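Local coordinates for protein glycerophosphoryl diester phosphodiesterase (Parabacteroides distasonis, PDB 3MZ2) that probably hydrolyses glycerophosphodiesters to a glycerol phosphate and an alcohol, on a TIM-barrel scaffold, at residues 228-240 with 252-266. Residues are numbered along the deposited sequence; the frame is centred on the assembly and turned at random. Where two conformers were deposited one is given.
Sequences GVMCMISTAPSDD and YRMIIRQGVDIIESD
Asp240 reaches from the 3-10 turn that follows strand 231-234 to the C-terminal end of strand 262-265 and takes four hydrogen bonds on its carboxylate. From CB the chain leads to CG, which sits anti to the carbonyl carbon (chi1 -70°) and so carries the carboxylate over to Ser265 and Asp266; there the group divides. OD1 accepts from three hydroxyls: Tyr252 OH at 2.7 Å on the anti side but 33° out of the carboxylate plane, Ser265 OG from the syn side, somewhat out of plane, and Thr235 OG1 from above the plane. OD2 takes the backbone N of Asp266 at 2.7 Å, also syn and tilted from the plane. OD1 lies at the ring edge of Tyr252, near its plane; the ring also touches Val271 and Ile275 of helix 268-275. With an alanine here, the three hydroxyls would probably lose their shared acceptor and the Asp266 amide its mate.

Upstream, the two strands pair in parallel as neighbours in the barrel, joined by helix 245-257 in a beta-alpha-beta unit. Ile233 N donates to Ile262 O, Glu264 N to Ile233 O, and Thr235 N to Glu264 O (2.8 Å). At the start of the pair Asp261 OD2 receives Cys231 N at 2.8 Å through its anti lone pair, and also His225; its OD1 forms a salt bridge with Arg30.

On the face carrying Met232 and Glu264, Ser234 OG donates to Glu264 OE1 at 2.9 Å. On the face carrying Ile233 and Ile263, Ile233 CG1 packs on Val260 CG2 at 3.7 Å; beyond the strand, Ile255 CD1 meets Thr235 CG2 at a tight 3.4 Å.

Asp266 OD1 bonds His37, and a sulfate lies near its side chain. Four donors would probably favour the ionised form of Asp240, partly against the carboxylate of Asp266 4.1 Å away (OD2 to OD2).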
loop_
_atom_site.group_PDB
_atom_site.type_symbol
_atom_site.label_atom_id
_atom_site.label_comp_id
_atom_site.label_asym_id
_atom_site.label_seq_id
_atom_site.Cartn_x
_atom_site.Cartn_y
_atom_site.Cartn_z
ATOM N N GLY A 228 3.070 8.739 -27.266
ATOM C CA GLY A 228 4.482 8.363 -27.160
ATOM C C GLY A 228 4.852 7.460 -26.001
ATOM O O GLY A 228 6.034 7.327 -25.642
ATOM N N VAL A 229 3.836 6.817 -25.425
ATOM C CA VAL A 229 4.013 6.056 -24.193
ATOM C C VAL A 229 4.055 4.539 -24.442
ATOM O O VAL A 229 3.150 4.004 -25.062
ATOM C CB VAL A 229 2.907 6.408 -23.193
ATOM C CG1 VAL A 229 2.909 5.547 -21.901
ATOM C CG2 VAL A 229 3.034 7.898 -22.819
HETATM N N MSE A 230 5.104 3.878 -23.966
HETATM C CA MSE A 230 5.193 2.419 -23.994
HETATM C C MSE A 230 4.367 1.805 -22.884
HETATM O O MSE A 230 4.302 2.374 -21.793
HETATM C CB MSE A 230 6.627 1.954 -23.831
HETATM C CG MSE A 230 7.376 2.284 -25.073
HETATM SE SE MSE A 230 9.262 1.920 -25.146
HETATM C CE MSE A 230 9.222 0.010 -25.542
ATOM N N CYS A 231 3.801 0.636 -23.176
ATOM C CA CYS A 231 2.832 -0.037 -22.313
ATOM C C CYS A 231 3.296 -1.438 -21.875
ATOM O O CYS A 231 3.801 -2.248 -22.681
ATOM C CB CYS A 231 1.454 -0.083 -23.037
ATOM S SG CYS A 231 0.794 1.535 -23.419
HETATM N N MSE A 232 3.080 -1.679 -20.602
HETATM C CA MSE A 232 3.574 -2.879 -19.950
HETATM C C MSE A 232 2.420 -3.685 -19.393
HETATM O O MSE A 232 1.572 -3.158 -18.675
HETATM C CB MSE A 232 4.481 -2.503 -18.797
HETATM C CG MSE A 232 5.232 -3.694 -18.214
HETATM SE SE MSE A 232 6.449 -3.076 -16.860
HETATM C CE MSE A 232 5.327 -3.237 -15.275
ATOM N N ILE A 233 2.431 -4.974 -19.703
ATOM C CA ILE A 233 1.614 -5.980 -19.009
ATOM C C ILE A 233 2.442 -6.727 -17.981
ATOM O O ILE A 233 3.566 -7.108 -18.244
ATOM C CB ILE A 233 1.044 -7.027 -20.039
ATOM C CG1 ILE A 233 -0.019 -6.377 -20.938
ATOM C CG2 ILE A 233 0.563 -8.282 -19.367
ATOM C CD1 ILE A 233 -1.366 -6.127 -20.224
ATOM N N SER A 234 1.867 -6.957 -16.794
ATOM C CA SER A 234 2.515 -7.780 -15.800
ATOM C C SER A 234 1.862 -9.137 -15.857
ATOM O O SER A 234 0.647 -9.257 -15.646
ATOM C CB SER A 234 2.338 -7.253 -14.405
ATOM O OG SER A 234 2.943 -8.181 -13.486
ATOM N N THR A 235 2.674 -10.150 -16.136
ATOM C CA THR A 235 2.236 -11.529 -16.179
ATOM C C THR A 235 2.357 -12.229 -14.812
ATOM O O THR A 235 1.999 -13.406 -14.670
ATOM C CB THR A 235 3.001 -12.325 -17.248
ATOM O OG1 THR A 235 4.402 -12.229 -17.035
ATOM C CG2 THR A 235 2.639 -11.798 -18.665
ATOM N N ALA A 236 2.832 -11.506 -13.796
ATOM C CA ALA A 236 3.074 -12.143 -12.501
ATOM C C ALA A 236 1.812 -12.799 -11.939
ATOM O O ALA A 236 1.851 -13.930 -11.500
ATOM C CB ALA A 236 3.730 -11.131 -11.479
ATOM N N PRO A 237 0.673 -12.110 -11.977
ATOM C CA PRO A 237 -0.539 -12.774 -11.433
ATOM C C PRO A 237 -1.268 -13.653 -12.420
ATOM O O PRO A 237 -2.220 -14.415 -12.073
ATOM C CB PRO A 237 -1.432 -11.575 -11.026
ATOM C CG PRO A 237 -0.950 -10.431 -11.740
ATOM C CD PRO A 237 0.444 -10.699 -12.304
ATOM N N SER A 238 -0.855 -13.544 -13.673
ATOM C CA SER A 238 -1.647 -14.114 -14.770
ATOM C C SER A 238 -0.824 -15.182 -15.498
ATOM O O SER A 238 -0.732 -16.323 -15.016
ATOM C CB SER A 238 -2.135 -12.994 -15.683
ATOM O OG SER A 238 -1.046 -12.126 -16.068
ATOM N N ASP A 239 -0.218 -14.856 -16.625
ATOM C CA ASP A 239 0.399 -15.892 -17.455
ATOM C C ASP A 239 1.581 -16.596 -16.817
ATOM O O ASP A 239 1.869 -17.727 -17.187
ATOM C CB ASP A 239 0.740 -15.352 -18.845
ATOM C CG ASP A 239 -0.429 -14.613 -19.469
ATOM O OD1 ASP A 239 -1.322 -15.300 -19.967
ATOM O OD2 ASP A 239 -0.524 -13.363 -19.334
ATOM N N ASP A 240 2.276 -15.972 -15.858
ATOM C CA ASP A 240 3.359 -16.661 -15.155
ATOM C C ASP A 240 2.894 -17.899 -14.422
ATOM O O ASP A 240 3.690 -18.760 -14.079
ATOM C CB ASP A 240 4.052 -15.756 -14.121
ATOM C CG ASP A 240 4.878 -14.655 -14.742
ATOM O OD1 ASP A 240 5.130 -14.684 -15.962
ATOM O OD2 ASP A 240 5.403 -13.819 -13.986
ATOM N N TYR A 252 3.402 -15.386 -23.598
ATOM C CA TYR A 252 4.290 -14.244 -23.717
ATOM C C TYR A 252 4.345 -13.737 -25.158
ATOM O O TYR A 252 4.291 -12.543 -25.408
ATOM C CB TYR A 252 5.700 -14.584 -23.215
ATOM C CG TYR A 252 5.767 -15.067 -21.765
ATOM C CD1 TYR A 252 5.040 -14.447 -20.755
ATOM C CD2 TYR A 252 6.606 -16.123 -21.421
ATOM C CE1 TYR A 252 5.112 -14.886 -19.439
ATOM C CE2 TYR A 252 6.686 -16.582 -20.104
ATOM C CZ TYR A 252 5.945 -15.956 -19.117
ATOM O OH TYR A 252 6.038 -16.414 -17.824
ATOM N N ARG A 253 4.432 -14.654 -26.113
ATOM C CA ARG A 253 4.344 -14.244 -27.525
ATOM C C ARG A 253 3.034 -13.572 -27.900
ATOM O O ARG A 253 3.034 -12.571 -28.605
ATOM C CB ARG A 253 4.672 -15.448 -28.452
ATOM C CG ARG A 253 6.143 -15.828 -28.460
ATOM C CD ARG A 253 6.405 -16.907 -29.475
ATOM N NE ARG A 253 5.767 -18.193 -29.181
ATOM C CZ ARG A 253 6.321 -19.180 -28.461
ATOM N NH1 ARG A 253 7.572 -19.044 -27.936
ATOM N NH2 ARG A 253 5.633 -20.307 -28.277
HETATM N N MSE A 254 1.911 -14.087 -27.406
HETATM C CA MSE A 254 0.600 -13.502 -27.706
HETATM C C MSE A 254 0.555 -12.044 -27.216
HETATM O O MSE A 254 0.073 -11.155 -27.918
HETATM C CB MSE A 254 -0.501 -14.352 -27.074
HETATM C CG MSE A 254 -1.861 -13.788 -27.218
HETATM SE SE MSE A 254 -3.221 -15.222 -27.164
HETATM C CE MSE A 254 -2.800 -16.024 -25.388
ATOM N N ILE A 255 1.136 -11.779 -26.038
ATOM C CA ILE A 255 1.156 -10.427 -25.499
ATOM C C ILE A 255 1.883 -9.486 -26.449
ATOM O O ILE A 255 1.375 -8.404 -26.759
ATOM C CB ILE A 255 1.751 -10.345 -24.093
ATOM C CG1 ILE A 255 0.798 -11.041 -23.111
ATOM C CG2 ILE A 255 1.984 -8.882 -23.714
ATOM C CD1 ILE A 255 1.449 -11.514 -21.805
ATOM N N ILE A 256 3.046 -9.902 -26.960
ATOM C CA ILE A 256 3.797 -9.068 -27.892
ATOM C C ILE A 256 2.999 -8.893 -29.230
ATOM O O ILE A 256 2.889 -7.790 -29.782
ATOM C CB ILE A 256 5.229 -9.620 -28.122
ATOM C CG1 ILE A 256 6.031 -9.634 -26.797
ATOM C CG2 ILE A 256 5.982 -8.810 -29.173
ATOM C CD1 ILE A 256 6.073 -8.271 -26.049
ATOM N N ARG A 257 2.371 -9.965 -29.687
ATOM C CA ARG A 257 1.623 -9.918 -30.946
ATOM C C ARG A 257 0.433 -8.940 -30.847
ATOM O O ARG A 257 0.003 -8.388 -31.892
ATOM C CB ARG A 257 1.119 -11.313 -31.324
ATOM C CG ARG A 257 2.173 -12.297 -31.792
ATOM C CD ARG A 257 1.464 -13.566 -32.331
ATOM N NE ARG A 257 2.414 -14.674 -32.528
ATOM C CZ ARG A 257 2.501 -15.786 -31.773
ATOM N NH1 ARG A 257 1.673 -16.014 -30.742
ATOM N NH2 ARG A 257 3.433 -16.695 -32.066
ATOM N N GLN A 258 -0.081 -8.745 -29.627
ATOM C CA GLN A 258 -1.198 -7.825 -29.368
ATOM C C GLN A 258 -0.771 -6.349 -29.317
ATOM O O GLN A 258 -1.621 -5.439 -29.198
ATOM C CB GLN A 258 -1.925 -8.168 -28.059
ATOM C CG GLN A 258 -2.634 -9.531 -27.971
ATOM C CD GLN A 258 -3.753 -9.702 -28.981
ATOM O OE1 GLN A 258 -3.746 -9.079 -30.046
ATOM N NE2 GLN A 258 -4.715 -10.572 -28.662
ATOM N N GLY A 259 0.529 -6.088 -29.381
ATOM C CA GLY A 259 1.064 -4.702 -29.505
ATOM C C GLY A 259 1.661 -4.142 -28.225
ATOM O O GLY A 259 2.097 -2.974 -28.180
ATOM N N VAL A 260 1.668 -4.967 -27.187
ATOM C CA VAL A 260 2.241 -4.588 -25.881
ATOM C C VAL A 260 3.773 -4.511 -26.010
ATOM O O VAL A 260 4.429 -5.285 -26.765
ATOM C CB VAL A 260 1.824 -5.583 -24.811
ATOM C CG1 VAL A 260 2.630 -5.367 -23.516
ATOM C CG2 VAL A 260 0.293 -5.488 -24.525
ATOM N N ASP A 261 4.351 -3.527 -25.318
ATOM C CA ASP A 261 5.767 -3.128 -25.493
ATOM C C ASP A 261 6.686 -3.794 -24.499
ATOM O O ASP A 261 7.875 -4.072 -24.809
ATOM C CB ASP A 261 5.889 -1.600 -25.428
ATOM C CG ASP A 261 4.905 -0.912 -26.378
ATOM O OD1 ASP A 261 4.987 -1.209 -27.594
ATOM O OD2 ASP A 261 3.993 -0.223 -25.873
ATOM N N ILE A 262 6.170 -3.997 -23.284
ATOM C CA ILE A 262 6.991 -4.455 -22.177
ATOM C C ILE A 262 6.222 -5.554 -21.441
ATOM O O ILE A 262 5.036 -5.427 -21.208
ATOM C CB ILE A 262 7.333 -3.283 -21.174
ATOM C CG1 ILE A 262 7.811 -2.005 -21.920
ATOM C CG2 ILE A 262 8.338 -3.770 -20.145
ATOM C CD1 ILE A 262 7.977 -0.753 -21.056
ATOM N N ILE A 263 6.909 -6.661 -21.142
ATOM C CA ILE A 263 6.365 -7.692 -20.228
ATOM C C ILE A 263 7.115 -7.647 -18.906
ATOM O O ILE A 263 8.379 -7.779 -18.897
ATOM C CB ILE A 263 6.475 -9.084 -20.832
ATOM C CG1 ILE A 263 5.500 -9.180 -21.999
ATOM C CG2 ILE A 263 6.124 -10.142 -19.781
ATOM C CD1 ILE A 263 5.718 -10.437 -22.889
ATOM N N GLU A 264 6.396 -7.410 -17.816
ATOM C CA GLU A 264 6.928 -7.600 -16.459
ATOM C C GLU A 264 6.546 -8.983 -15.953
ATOM O O GLU A 264 5.368 -9.346 -15.953
ATOM C CB GLU A 264 6.400 -6.555 -15.485
ATOM C CG GLU A 264 6.930 -6.720 -14.067
ATOM C CD GLU A 264 6.146 -5.899 -13.067
ATOM O OE1 GLU A 264 4.962 -6.203 -12.806
ATOM O OE2 GLU A 264 6.702 -4.945 -12.567
ATOM N N SER A 265 7.545 -9.738 -15.496
ATOM C CA SER A 265 7.370 -11.149 -15.195
ATOM C C SER A 265 8.238 -11.615 -14.064
ATOM O O SER A 265 9.390 -11.113 -13.899
ATOM C CB SER A 265 7.656 -11.958 -16.480
ATOM O OG SER A 265 7.592 -13.355 -16.312
ATOM N N ASP A 266 7.749 -12.608 -13.308
ATOM C CA ASP A 266 8.564 -13.310 -12.328
ATOM C C ASP A 266 9.543 -14.254 -13.044
ATOM O O ASP A 266 10.446 -14.752 -12.413
ATOM C CB ASP A 266 7.715 -14.128 -11.337
ATOM C CG ASP A 266 6.994 -13.272 -10.318
ATOM O OD1 ASP A 266 7.548 -12.237 -9.939
ATOM O OD2 ASP A 266 5.866 -13.644 -9.905
HETATM O O HOH W 1 3.972 -15.426 -10.490
#